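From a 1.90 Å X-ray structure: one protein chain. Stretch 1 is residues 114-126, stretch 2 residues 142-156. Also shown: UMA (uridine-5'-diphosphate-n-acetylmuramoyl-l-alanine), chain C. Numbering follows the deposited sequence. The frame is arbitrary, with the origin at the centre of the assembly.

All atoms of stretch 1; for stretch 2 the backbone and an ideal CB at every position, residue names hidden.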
# COMPACT_ATOMS: atom_id res chain seq x y z
N VAL A 114 7.12 2.43 1.96
CA VAL A 114 6.29 1.91 3.04
C VAL A 114 6.86 0.64 3.65
O VAL A 114 7.29 -0.28 2.94
CB VAL A 114 4.88 1.57 2.55
CG1 VAL A 114 4.21 2.80 1.95
CG2 VAL A 114 4.95 0.43 1.55
N VAL A 115 6.87 0.60 4.97
CA VAL A 115 7.34 -0.57 5.70
C VAL A 115 6.28 -0.81 6.76
O VAL A 115 5.64 0.14 7.23
CB VAL A 115 8.71 -0.33 6.37
CG1 VAL A 115 9.80 -0.20 5.31
CG2 VAL A 115 8.67 0.93 7.22
N PRO A 116 6.05 -2.07 7.15
CA PRO A 116 5.05 -2.38 8.17
C PRO A 116 5.26 -1.51 9.42
O PRO A 116 6.40 -1.35 9.87
CB PRO A 116 5.27 -3.86 8.44
CG PRO A 116 5.69 -4.37 7.07
CD PRO A 116 6.67 -3.30 6.62
N ALA A 117 4.17 -0.98 9.96
CA ALA A 117 4.22 -0.10 11.14
C ALA A 117 4.53 -0.82 12.45
O ALA A 117 3.84 -0.62 13.46
CB ALA A 117 2.90 0.66 11.26
N ILE A 118 5.57 -1.65 12.44
CA ILE A 118 5.95 -2.39 13.62
C ILE A 118 6.40 -1.48 14.76
O ILE A 118 6.05 -1.71 15.92
CB ILE A 118 7.08 -3.38 13.30
CG1 ILE A 118 6.53 -4.46 12.36
CG2 ILE A 118 7.63 -4.00 14.58
CD1 ILE A 118 7.58 -5.41 11.84
N LYS A 119 7.18 -0.45 14.42
CA LYS A 119 7.69 0.47 15.43
C LYS A 119 6.60 1.09 16.32
O LYS A 119 6.65 0.96 17.54
CB LYS A 119 8.52 1.57 14.76
CG LYS A 119 9.19 2.51 15.76
CD LYS A 119 10.12 3.50 15.08
CE LYS A 119 10.74 4.43 16.09
NZ LYS A 119 11.44 5.56 15.44
N PRO A 120 5.60 1.77 15.73
CA PRO A 120 4.58 2.33 16.62
C PRO A 120 3.73 1.27 17.32
O PRO A 120 3.29 1.47 18.45
CB PRO A 120 3.75 3.22 15.69
CG PRO A 120 3.93 2.59 14.34
CD PRO A 120 5.40 2.23 14.35
N ALA A 121 3.51 0.14 16.66
CA ALA A 121 2.71 -0.94 17.24
C ALA A 121 3.37 -1.46 18.52
O ALA A 121 2.69 -1.81 19.48
CB ALA A 121 2.53 -2.06 16.25
N ALA A 122 4.70 -1.51 18.51
CA ALA A 122 5.46 -1.99 19.67
C ALA A 122 5.29 -1.07 20.87
O ALA A 122 5.36 -1.53 22.01
CB ALA A 122 6.94 -2.11 19.31
N ARG A 123 5.07 0.21 20.62
CA ARG A 123 4.88 1.18 21.70
C ARG A 123 3.43 1.27 22.14
O ARG A 123 3.12 1.92 23.14
CB ARG A 123 5.32 2.58 21.25
CG ARG A 123 6.77 2.70 20.82
CD ARG A 123 7.12 4.16 20.60
NE ARG A 123 7.01 4.94 21.84
CZ ARG A 123 7.15 6.26 21.91
NH1 ARG A 123 7.39 6.96 20.81
NH2 ARG A 123 7.04 6.88 23.08
N LEU A 124 2.53 0.62 21.40
CA LEU A 124 1.11 0.68 21.72
C LEU A 124 0.57 -0.57 22.41
O LEU A 124 -0.38 -0.49 23.19
CB LEU A 124 0.29 0.95 20.45
CG LEU A 124 0.57 2.27 19.73
CD1 LEU A 124 -0.25 2.33 18.44
CD2 LEU A 124 0.23 3.45 20.63
N THR A 125 1.17 -1.72 22.12
CA THR A 125 0.70 -2.97 22.70
C THR A 125 0.75 -2.92 24.23
O THR A 125 1.65 -2.33 24.82
CB THR A 125 1.54 -4.17 22.20
OG1 THR A 125 1.01 -5.38 22.76
CG2 THR A 125 3.00 -4.03 22.59
N ALA A 126 -0.24 -3.55 24.86
CA ALA A 126 -0.32 -3.59 26.31
C ALA A 126 0.05 -4.98 26.81
O ALA A 126 0.61 -5.12 27.90
CB ALA A 126 -1.72 -3.21 26.77
N UNK A 142 13.86 -10.67 4.24
CA UNK A 142 14.85 -10.40 5.28
C UNK A 142 14.60 -9.01 5.85
O UNK A 142 14.75 -8.78 7.05
CB UNK A 142 16.27 -10.52 4.73
N UNK A 143 14.21 -8.08 4.97
CA UNK A 143 13.92 -6.71 5.37
C UNK A 143 12.90 -6.71 6.51
O UNK A 143 12.99 -5.90 7.44
CB UNK A 143 13.40 -5.90 4.18
N UNK A 144 11.95 -7.63 6.43
CA UNK A 144 10.91 -7.73 7.45
C UNK A 144 11.50 -8.26 8.76
O UNK A 144 11.51 -7.55 9.77
CB UNK A 144 9.77 -8.64 6.97
N UNK A 145 11.99 -9.49 8.72
CA UNK A 145 12.58 -10.13 9.90
C UNK A 145 13.49 -9.19 10.68
O UNK A 145 13.54 -9.22 11.91
CB UNK A 145 13.37 -11.37 9.48
N UNK A 146 14.21 -8.35 9.95
CA UNK A 146 15.13 -7.39 10.55
C UNK A 146 14.38 -6.31 11.32
O UNK A 146 14.67 -6.04 12.48
CB UNK A 146 16.01 -6.75 9.47
N UNK A 147 13.41 -5.68 10.66
CA UNK A 147 12.62 -4.62 11.29
C UNK A 147 11.98 -5.13 12.57
O UNK A 147 11.87 -4.40 13.56
CB UNK A 147 11.55 -4.10 10.33
N UNK A 148 11.56 -6.39 12.55
CA UNK A 148 10.92 -7.02 13.71
C UNK A 148 11.85 -7.06 14.92
O UNK A 148 11.40 -7.02 16.06
CB UNK A 148 10.47 -8.44 13.36
N UNK A 149 13.15 -7.16 14.66
CA UNK A 149 14.13 -7.22 15.73
C UNK A 149 14.62 -5.83 16.12
O UNK A 149 15.00 -5.59 17.27
CB UNK A 149 15.31 -8.10 15.31
N UNK A 150 14.60 -4.90 15.17
CA UNK A 150 15.08 -3.54 15.42
C UNK A 150 14.17 -2.68 16.31
O UNK A 150 14.66 -2.03 17.23
CB UNK A 150 15.27 -2.83 14.08
N UNK A 151 12.87 -2.68 16.04
CA UNK A 151 11.95 -1.86 16.84
C UNK A 151 10.93 -2.64 17.66
O UNK A 151 10.01 -2.05 18.23
CB UNK A 151 11.20 -0.90 15.91
N UNK A 152 11.08 -3.96 17.72
CA UNK A 152 10.16 -4.79 18.49
C UNK A 152 10.89 -5.85 19.29
O UNK A 152 10.50 -7.02 19.32
CB UNK A 152 9.14 -5.45 17.56
N UNK A 153 11.97 -5.44 19.96
CA UNK A 153 12.77 -6.35 20.77
C UNK A 153 12.12 -6.64 22.12
O UNK A 153 12.39 -7.66 22.75
CB UNK A 153 14.17 -5.77 20.98
N UNK A 154 11.24 -5.74 22.55
CA UNK A 154 10.56 -5.90 23.83
C UNK A 154 9.20 -6.58 23.76
O UNK A 154 8.50 -6.69 24.78
CB UNK A 154 10.39 -4.53 24.48
N UNK A 155 8.82 -7.05 22.58
CA UNK A 155 7.53 -7.73 22.41
C UNK A 155 7.66 -8.91 21.46
O UNK A 155 8.61 -8.99 20.69
CB UNK A 155 6.47 -6.76 21.89
N UNK A 156 6.69 -9.82 21.52
CA UNK A 156 6.71 -10.98 20.64
C UNK A 156 5.86 -10.72 19.41
O UNK A 156 4.73 -10.25 19.51
CB UNK A 156 6.22 -12.23 21.38
N1 UMA C . 6.06 4.99 7.57
C2 UMA C . 6.51 4.46 6.26
N3 UMA C . 7.09 5.39 5.41
C4 UMA C . 7.27 6.75 5.68
C5 UMA C . 6.79 7.23 7.05
C6 UMA C . 6.22 6.34 7.89
O2 UMA C . 6.39 3.29 5.92
O4 UMA C . 7.79 7.47 4.84
C1B UMA C . 5.43 3.99 8.50
C2B UMA C . 6.49 3.22 9.27
O2' UMA C . 6.19 1.78 9.43
C3B UMA C . 6.67 3.89 10.59
C4B UMA C . 5.24 4.34 10.81
O4B UMA C . 4.67 4.58 9.53
O3B UMA C . 7.15 2.83 11.46
C5B UMA C . 5.09 5.59 11.59
O5B UMA C . 5.95 6.56 11.10
PA UMA C . 6.20 7.96 11.82
O1A UMA C . 6.78 8.80 10.76
O2A UMA C . 4.97 8.41 12.38
O3A UMA C . 7.33 7.60 12.91
PB UMA C . 8.24 6.31 13.18
O1B UMA C . 7.45 5.14 13.52
O2B UMA C . 9.31 6.71 14.09
O1' UMA C . 8.95 6.16 11.71
C1' UMA C . 10.31 6.47 11.38
C2' UMA C . 10.43 7.11 10.02
N2' UMA C . 9.71 8.39 9.96
C7' UMA C . 10.35 9.57 9.83
O7' UMA C . 11.55 9.63 9.60
C8' UMA C . 9.56 10.85 9.97
C3' UMA C . 9.91 6.11 8.98
O3' UMA C . 10.09 6.65 7.62
C4' UMA C . 10.64 4.75 9.08
O4' UMA C . 10.13 3.83 8.14
C5' UMA C . 10.50 4.19 10.50
O5' UMA C . 11.01 5.20 11.45
C6' UMA C . 11.31 2.93 10.73
O6' UMA C . 12.67 3.15 10.40
C18 UMA C . 11.28 7.20 7.02
C19 UMA C . 12.04 6.23 6.18
O18 UMA C . 13.25 6.31 6.06
C20 UMA C . 10.91 8.54 6.34
N4 UMA C . 11.30 5.28 5.59
C21 UMA C . 11.78 4.29 4.61
C22 UMA C . 12.58 4.89 3.42
O19 UMA C . 12.28 6.06 3.05
O20 UMA C . 13.49 4.21 2.88
C23 UMA C . 10.59 3.49 4.08

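Position 142 lies in a helix, with its CB far from stretch 1; the choice is wide, and it is Ser 142. Position 143 points toward stretch 1, yet its ideal CB has nothing within 5.5 Å, so a short side chain would fall short of Val 115. A long or aromatic one could cross the gap. It is Tyr 143, whose chi1 in the t well extends the ring until CE1 lies 3.4 Å from Val 115 CG1.

Position 144 points sideways with nothing nearby, so many residues would suit; it is Thr 144, whose OG1 is hydrogen-bonded elsewhere in the structure. Positions 145 and 146 meet nothing in stretch 1, and polar residues are suitable: His 145 and Glu 146.

Position 147 faces an apolar surface, its ideal CB 4.4 Å from Ile 118 CD1, with Val 115 and Pro 116 a little farther off. Leucine, methionine or isoleucine could fill such a space. The residue is Leu 147: its CD2 lies 4.0 Å from Ile 118 CD1, 4.2 Å from Val 115 CB and 4.3 Å from Pro 116 CD, so one methyl touches all three.

At 148 the CB points away, although it is 4.5 Å from Ile 118 CD1; an aliphatic chain could still flank that methyl. Ile 148 does so, with CG1 3.5 Å from Ile 118 CD1. Positions 149 and 150 meet nothing in stretch 1, so small or polar residues would serve; they are Ala 149 and Arg 150.

Position 151 leaves helical phi/psi, and its ideal CB is 3.8 Å from Lys 119 CA. The extended lysine chain beside it offers methylenes for a flat ring to cover, though a long aliphatic chain might also pack there. Phe 151 supplies the ring: Lys 119 CD lies over one face, 3.8 Å from the Phe 151 ring centroid, a CH-pi contact.

At 152 the ideal CB already sits 3.6 Å from Ile 118 CG2 and 4.4 Å from Ala 122 CB, which favours a small residue. Ala 152 makes both contacts with its single methyl. Position 153 points away, and many residues would do; it is Asn 153.

Position 154 points sideways, with no neighbour near its CB, so a flexible chain could turn back. Glu 154 does, bringing OE2 to 3.3 Å from Ala 122 CB, without a hydrogen bond to stretch 1. Position 155 points toward Ala 122 and Thr 125, where a small, fairly apolar residue suits; Cys 155 places SG 4.1 Å from Ala 122 CB. Position 156 is out of reach, leaving the choice open; it is Gln 156.

Stretch 2 (142-156) SYTHELIARFANECQ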
# COMPACT_ATOMS: atom_id res chain seq x y z
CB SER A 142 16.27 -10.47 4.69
OG SER A 142 16.47 -9.47 3.71
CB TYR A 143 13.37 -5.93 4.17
CG TYR A 143 13.24 -4.43 4.38
CD1 TYR A 143 12.38 -3.90 5.34
CD2 TYR A 143 13.97 -3.54 3.60
CE1 TYR A 143 12.25 -2.52 5.52
CE2 TYR A 143 13.85 -2.16 3.76
CZ TYR A 143 12.99 -1.66 4.73
OH TYR A 143 12.87 -0.30 4.90
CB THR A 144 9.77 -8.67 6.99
OG1 THR A 144 9.30 -8.26 5.70
CG2 THR A 144 8.62 -8.61 7.98
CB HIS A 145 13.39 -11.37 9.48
CG HIS A 145 12.61 -12.35 8.66
ND1 HIS A 145 11.38 -12.84 9.04
CD2 HIS A 145 12.90 -12.94 7.47
CE1 HIS A 145 10.95 -13.69 8.13
NE2 HIS A 145 11.85 -13.77 7.17
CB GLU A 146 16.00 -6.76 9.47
CG GLU A 146 16.86 -7.76 8.72
CD GLU A 146 17.51 -7.17 7.48
OE1 GLU A 146 18.18 -7.93 6.74
OE2 GLU A 146 17.35 -5.96 7.23
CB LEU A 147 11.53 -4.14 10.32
CG LEU A 147 10.68 -2.95 10.76
CD1 LEU A 147 11.56 -1.72 10.96
CD2 LEU A 147 9.62 -2.67 9.71
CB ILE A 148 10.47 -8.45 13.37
CG1 ILE A 148 9.35 -8.40 12.33
CG2 ILE A 148 10.00 -9.17 14.63
CD1 ILE A 148 8.85 -9.77 11.89
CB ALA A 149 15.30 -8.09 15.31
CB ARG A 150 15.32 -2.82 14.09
CG ARG A 150 15.91 -1.43 14.24
CD ARG A 150 16.27 -0.79 12.89
NE ARG A 150 17.37 -1.46 12.21
CZ ARG A 150 17.25 -2.56 11.48
NH1 ARG A 150 16.06 -3.13 11.31
NH2 ARG A 150 18.32 -3.09 10.90
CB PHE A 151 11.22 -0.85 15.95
CG PHE A 151 12.12 0.12 15.26
CD1 PHE A 151 12.55 -0.12 13.95
CD2 PHE A 151 12.56 1.27 15.90
CE1 PHE A 151 13.40 0.78 13.31
CE2 PHE A 151 13.41 2.18 15.27
CZ PHE A 151 13.83 1.93 13.96
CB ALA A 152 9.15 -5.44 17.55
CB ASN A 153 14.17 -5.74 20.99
CG ASN A 153 15.14 -6.72 21.61
OD1 ASN A 153 16.29 -6.37 21.91
ND2 ASN A 153 14.70 -7.96 21.81
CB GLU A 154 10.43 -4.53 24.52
CG GLU A 154 10.22 -3.35 23.56
CD GLU A 154 8.98 -3.49 22.70
OE1 GLU A 154 7.87 -3.63 23.27
OE2 GLU A 154 9.11 -3.46 21.46
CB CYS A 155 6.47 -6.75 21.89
SG CYS A 155 6.80 -6.10 20.24
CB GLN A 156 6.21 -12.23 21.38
CG GLN A 156 4.76 -12.18 21.80
CD GLN A 156 4.30 -13.48 22.43
OE1 GLN A 156 4.82 -13.91 23.46
NE2 GLN A 156 3.31 -14.12 21.81
O HOH W 1 9.04 1.15 19.10
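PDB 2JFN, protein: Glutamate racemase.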